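Side-chain contacts in glucose-6-phosphate isomerase (Chlamydia trachomatis D/UW-3/CX, PDB 6OTU), which catalyses the reversible isomerization of glucose-6-phosphate to fructose-6-phosphate: residues S160-G163 with P164-M167; K343-T346 with A347-Q351. One frame throughout, in Å; residues are numbered along the deposited sequence.

Contact 1 (S160-G163 with P164-M167). With G6Q (glucose-6-phosphate), chain E.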
loop_
_atom_site.group_PDB
_atom_site.type_symbol
_atom_site.label_atom_id
_atom_site.label_comp_id
_atom_site.label_asym_id
_atom_site.label_seq_id
_atom_site.Cartn_x
_atom_site.Cartn_y
_atom_site.Cartn_z
ATOM N N SER A 160 -8.324 10.036 -11.873
ATOM C CA SER A 160 -9.709 10.434 -11.649
ATOM C C SER A 160 -10.300 9.910 -10.345
ATOM O O SER A 160 -11.423 10.304 -10.011
ATOM C CB SER A 160 -10.601 9.995 -12.823
ATOM O OG SER A 160 -10.253 10.672 -14.027
ATOM N N GLU A 161 -9.588 9.052 -9.601
ATOM C CA GLU A 161 -10.087 8.541 -8.327
ATOM C C GLU A 161 -9.163 8.815 -7.149
ATOM O O GLU A 161 -9.630 9.271 -6.097
ATOM C CB GLU A 161 -10.332 7.028 -8.414
ATOM C CG GLU A 161 -10.811 6.429 -7.085
ATOM C CD GLU A 161 -10.249 5.048 -6.790
ATOM O OE1 GLU A 161 -9.159 4.710 -7.297
ATOM O OE2 GLU A 161 -10.906 4.295 -6.038
ATOM N N LEU A 162 -7.862 8.541 -7.286
ATOM C CA LEU A 162 -7.006 8.379 -6.111
ATOM C C LEU A 162 -6.801 9.695 -5.372
ATOM O O LEU A 162 -6.877 9.730 -4.139
ATOM C CB LEU A 162 -5.660 7.775 -6.514
ATOM C CG LEU A 162 -5.616 6.258 -6.614
ATOM C CD1 LEU A 162 -4.209 5.765 -6.371
ATOM C CD2 LEU A 162 -6.573 5.671 -5.609
ATOM N N GLY A 163 -6.552 10.785 -6.103
ATOM C CA GLY A 163 -6.391 12.091 -5.508
ATOM C C GLY A 163 -7.639 12.571 -4.786
ATOM O O GLY A 163 -7.596 12.914 -3.597
ATOM N N PRO A 164 -8.777 12.628 -5.495
ATOM C CA PRO A 164 -10.042 12.924 -4.798
ATOM C C PRO A 164 -10.291 12.038 -3.580
ATOM O O PRO A 164 -10.648 12.554 -2.515
ATOM C CB PRO A 164 -11.091 12.715 -5.898
ATOM C CG PRO A 164 -10.370 13.075 -7.153
ATOM C CD PRO A 164 -8.924 12.705 -6.965
ATOM N N LYS A 165 -10.061 10.727 -3.695
ATOM C CA LYS A 165 -10.332 9.821 -2.581
ATOM C C LYS A 165 -9.396 10.088 -1.404
ATOM O O LYS A 165 -9.837 10.122 -0.254
ATOM C CB LYS A 165 -10.230 8.361 -3.047
ATOM C CG LYS A 165 -10.608 7.331 -1.958
ATOM C CD LYS A 165 -10.777 5.925 -2.502
ATOM C CE LYS A 165 -9.432 5.303 -2.814
ATOM N NZ LYS A 165 -9.510 3.814 -2.919
ATOM N N ALA A 166 -8.107 10.296 -1.676
ATOM C CA ALA A 166 -7.169 10.644 -0.615
ATOM C C ALA A 166 -7.569 11.947 0.077
ATOM O O ALA A 166 -7.432 12.081 1.302
ATOM C CB ALA A 166 -5.757 10.750 -1.195
ATOM N N MET A 167 -8.062 12.920 -0.692
ATOM C CA MET A 167 -8.437 14.200 -0.104
ATOM C C MET A 167 -9.752 14.090 0.663
ATOM O O MET A 167 -9.909 14.718 1.711
ATOM C CB MET A 167 -8.517 15.281 -1.197
ATOM C CG MET A 167 -7.143 15.739 -1.749
ATOM S SD MET A 167 -5.913 16.249 -0.489
ATOM C CE MET A 167 -4.918 14.752 -0.348
HETATM C C1 G6Q E . -3.098 10.181 -14.804
HETATM C C2 G6Q E . -3.078 8.961 -15.728
HETATM C C3 G6Q E . -4.194 7.960 -15.452
HETATM C C4 G6Q E . -5.590 8.458 -15.845
HETATM C C5 G6Q E . -6.601 7.311 -15.879
HETATM C C6 G6Q E . -8.017 7.795 -16.083
HETATM O O1 G6Q E . -2.365 11.088 -15.020
HETATM O O2 G6Q E . -3.128 9.359 -17.093
HETATM O O3 G6Q E . -4.195 7.605 -14.067
HETATM O O4 G6Q E . -6.040 9.442 -14.917
HETATM O O5 G6Q E . -6.227 6.393 -16.911
HETATM O O6 G6Q E . -8.048 8.575 -17.309
HETATM P P G6Q E . -9.380 9.408 -17.691
HETATM O O1P G6Q E . -9.568 10.449 -16.601
HETATM O O2P G6Q E . -9.055 10.027 -19.045
HETATM O O3P G6Q E . -10.520 8.413 -17.754
#
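The first turn of helix 162-172 starts straight out of the sugar-phosphate pocket, with Glu161 at the N-cap position and its carbonyl O taking the amide N of Lys165 at 2.8 Å. The next two bonds of the turn run from Ala166 N to Leu162 O (2.8 Å) and from Met167 N to Gly163 O (2.9 Å). Pro164, which has no N-H to give, sits in this first turn, where its N needs no acceptor; its ring carbons CB and CG lie near Glu161 O. The side chains of Glu161 and Lys165 run side by side, pointing the same way. Lys165 has CG anti to the backbone N (chi1 -176°) and bends at chi3, which brings NZ to 3.5 Å from Glu161 OE2, a long salt bridge and a weak hydrogen bond. Ser185 OG is a second, weak partner of the same oxygen. Leu162 flanks the lysine too, its CD2 4.0 Å from Lys165 CE. Ahead of the helix, Ser160 OG lies beside its own backbone N and donates to O1P of glucose-6-phosphate at 2.7 Å, while Ser160 O receives Gln154 NE2. The turn belongs to the beta-alpha-beta unit of strand 151-155, helix 162-172 and strand 180-184. Phe183 of that last strand touches both Glu161 and Lys165, Pro164 packs on Val276 and Val280 of helix 275-285, and Leu162 and Ala166 meet helix 345-357.

Contact 2 (K343-T346 with A347-Q351)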
loop_
_atom_site.group_PDB
_atom_site.type_symbol
_atom_site.label_atom_id
_atom_site.label_comp_id
_atom_site.label_asym_id
_atom_site.label_seq_id
_atom_site.Cartn_x
_atom_site.Cartn_y
_atom_site.Cartn_z
ATOM N N LYS A 343 -5.086 7.879 5.525
ATOM C CA LYS A 343 -4.981 6.452 5.223
ATOM C C LYS A 343 -4.826 6.191 3.730
ATOM O O LYS A 343 -4.184 5.206 3.346
ATOM C CB LYS A 343 -6.197 5.697 5.779
ATOM C CG LYS A 343 -5.802 4.413 6.500
ATOM C CD LYS A 343 -6.580 4.167 7.802
ATOM C CE LYS A 343 -8.026 3.720 7.551
ATOM N NZ LYS A 343 -8.777 3.482 8.831
ATOM N N TYR A 344 -5.380 7.050 2.867
ATOM C CA TYR A 344 -5.278 6.827 1.429
ATOM C C TYR A 344 -4.273 7.743 0.748
ATOM O O TYR A 344 -4.166 7.713 -0.483
ATOM C CB TYR A 344 -6.646 6.973 0.752
ATOM C CG TYR A 344 -7.708 6.035 1.282
ATOM C CD1 TYR A 344 -7.907 4.774 0.726
ATOM C CD2 TYR A 344 -8.505 6.413 2.356
ATOM C CE1 TYR A 344 -8.892 3.925 1.222
ATOM C CE2 TYR A 344 -9.470 5.579 2.862
ATOM C CZ TYR A 344 -9.668 4.341 2.298
ATOM O OH TYR A 344 -10.646 3.538 2.840
ATOM N N PHE A 345 -3.516 8.533 1.511
ATOM C CA PHE A 345 -2.617 9.517 0.910
ATOM C C PHE A 345 -1.409 8.859 0.240
ATOM O O PHE A 345 -0.977 9.300 -0.831
ATOM C CB PHE A 345 -2.169 10.515 1.971
ATOM C CG PHE A 345 -1.447 11.711 1.423
ATOM C CD1 PHE A 345 -1.995 12.457 0.390
ATOM C CD2 PHE A 345 -0.237 12.110 1.970
ATOM C CE1 PHE A 345 -1.339 13.580 -0.114
ATOM C CE2 PHE A 345 0.434 13.235 1.485
ATOM C CZ PHE A 345 -0.125 13.974 0.433
ATOM N N THR A 346 -0.849 7.808 0.850
ATOM C CA THR A 346 0.327 7.149 0.274
ATOM C C THR A 346 0.005 6.485 -1.066
ATOM O O THR A 346 0.840 6.476 -1.981
ATOM C CB THR A 346 0.885 6.119 1.261
ATOM O OG1 THR A 346 1.363 6.789 2.435
ATOM C CG2 THR A 346 2.040 5.343 0.649
ATOM N N ALA A 347 -1.191 5.914 -1.201
ATOM C CA ALA A 347 -1.566 5.314 -2.473
ATOM C C ALA A 347 -1.573 6.357 -3.581
ATOM O O ALA A 347 -1.085 6.104 -4.690
ATOM C CB ALA A 347 -2.932 4.636 -2.358
ATOM N N HIS A 348 -2.081 7.557 -3.281
ATOM C CA HIS A 348 -2.077 8.628 -4.268
ATOM C C HIS A 348 -0.669 9.135 -4.561
ATOM O O HIS A 348 -0.332 9.409 -5.720
ATOM C CB HIS A 348 -2.935 9.791 -3.799
ATOM C CG HIS A 348 -2.673 11.041 -4.571
ATOM N ND1 HIS A 348 -2.931 11.140 -5.924
ATOM C CD2 HIS A 348 -2.138 12.230 -4.198
ATOM C CE1 HIS A 348 -2.583 12.343 -6.347
ATOM N NE2 HIS A 348 -2.103 13.025 -5.320
ATOM N N LEU A 349 0.149 9.318 -3.523
ATOM C CA LEU A 349 1.532 9.733 -3.741
ATOM C C LEU A 349 2.263 8.722 -4.615
ATOM O O LEU A 349 3.043 9.091 -5.503
ATOM C CB LEU A 349 2.253 9.880 -2.402
ATOM C CG LEU A 349 1.725 10.938 -1.443
ATOM C CD1 LEU A 349 2.552 10.980 -0.159
ATOM C CD2 LEU A 349 1.736 12.287 -2.151
ATOM N N GLN A 350 2.032 7.434 -4.353
ATOM C CA GLN A 350 2.666 6.381 -5.135
ATOM C C GLN A 350 2.346 6.529 -6.623
ATOM O O GLN A 350 3.231 6.365 -7.473
ATOM C CB GLN A 350 2.213 5.029 -4.586
ATOM C CG GLN A 350 2.612 3.808 -5.363
ATOM C CD GLN A 350 2.010 2.570 -4.721
ATOM O OE1 GLN A 350 0.814 2.334 -4.849
ATOM N NE2 GLN A 350 2.820 1.810 -3.975
ATOM N N GLN A 351 1.093 6.862 -6.961
ATOM C CA GLN A 351 0.772 7.127 -8.362
ATOM C C GLN A 351 1.467 8.392 -8.852
ATOM O O GLN A 351 2.060 8.417 -9.938
ATOM C CB GLN A 351 -0.735 7.265 -8.565
ATOM C CG GLN A 351 -1.042 7.955 -9.902
ATOM C CD GLN A 351 -2.501 7.936 -10.291
ATOM O OE1 GLN A 351 -3.378 8.130 -9.452
ATOM N NE2 GLN A 351 -2.772 7.704 -11.579
HETATM O O HOH W 1 -2.687 4.590 0.978
#
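Phe345 O accepts the amide N of Leu349 at 2.9 Å, and Thr346 O takes Gln350 N at 2.8 Å. These are i to i+4 bonds of the first turn of helix 345-357. Tyr344, at the N-cap position, makes a looser start just before them: its O receives His348 N over 3.5 Å, a weak bond. One residue earlier a water bridges Lys343 and Ala347, donating to Lys343 O and accepting from Ala347 N at 3.0 Å, so it stands in for a direct backbone bond between the two residues. Among the side chains, Phe345 and Leu349 carry the contact. Leu349 CG lies over the centre of the Phe345 ring, 4.0 Å from the centroid and 11° off the normal, a CH-pi contact. Its two methyls spread over different parts of the ring: CD1 is 3.5 Å from Phe345 CE2, and CD2 reaches CZ. Phe345 has CG anti to the backbone N (chi1 -169°), which swings the ring along the helix to the leucine one turn on. The turn lies in the beta-alpha-beta unit of strand 332-337, helix 345-357 and strand 375-377, and Leu349 also touches Val335 of the first strand. The same phenylalanine ring brings CE1 to the edge of the His348 imidazole, 4.4 Å from CD2. Gln350 keeps an extended chain beyond CG, and its NE2 bonds to Ile376 O. Gln351 NE2 is held by Glu355 OE2, the probable proton donor, and makes a weak hydrogen bond to O3 of the sugar. Thr346 OG1 bonds weakly to Val335 O.

In the fold
Contacts 1 and 2 are the opening turns of two helices that pack against each other, each following a strand of a different sheet; the centres of the two contacts lie about 9 Å apart. Ala166 CB lies 3.5 Å from Tyr344 O, and Gly163 CA comes within 3.6 Å of His348 ND1. Farther toward the sugar, Leu162 CB meets Gln351 OE1 at 3.7 Å. Both contacts supply the glucose-6-phosphate pocket: 160-163 through Ser160 at the phosphate, 347-351 through Gln351 at the sugar. The side chains of Leu162 and His348 are each about 8 Å from that of Glu355, and that of Ser160 is about 8 Å from that of Lys501, another probable active-site residue.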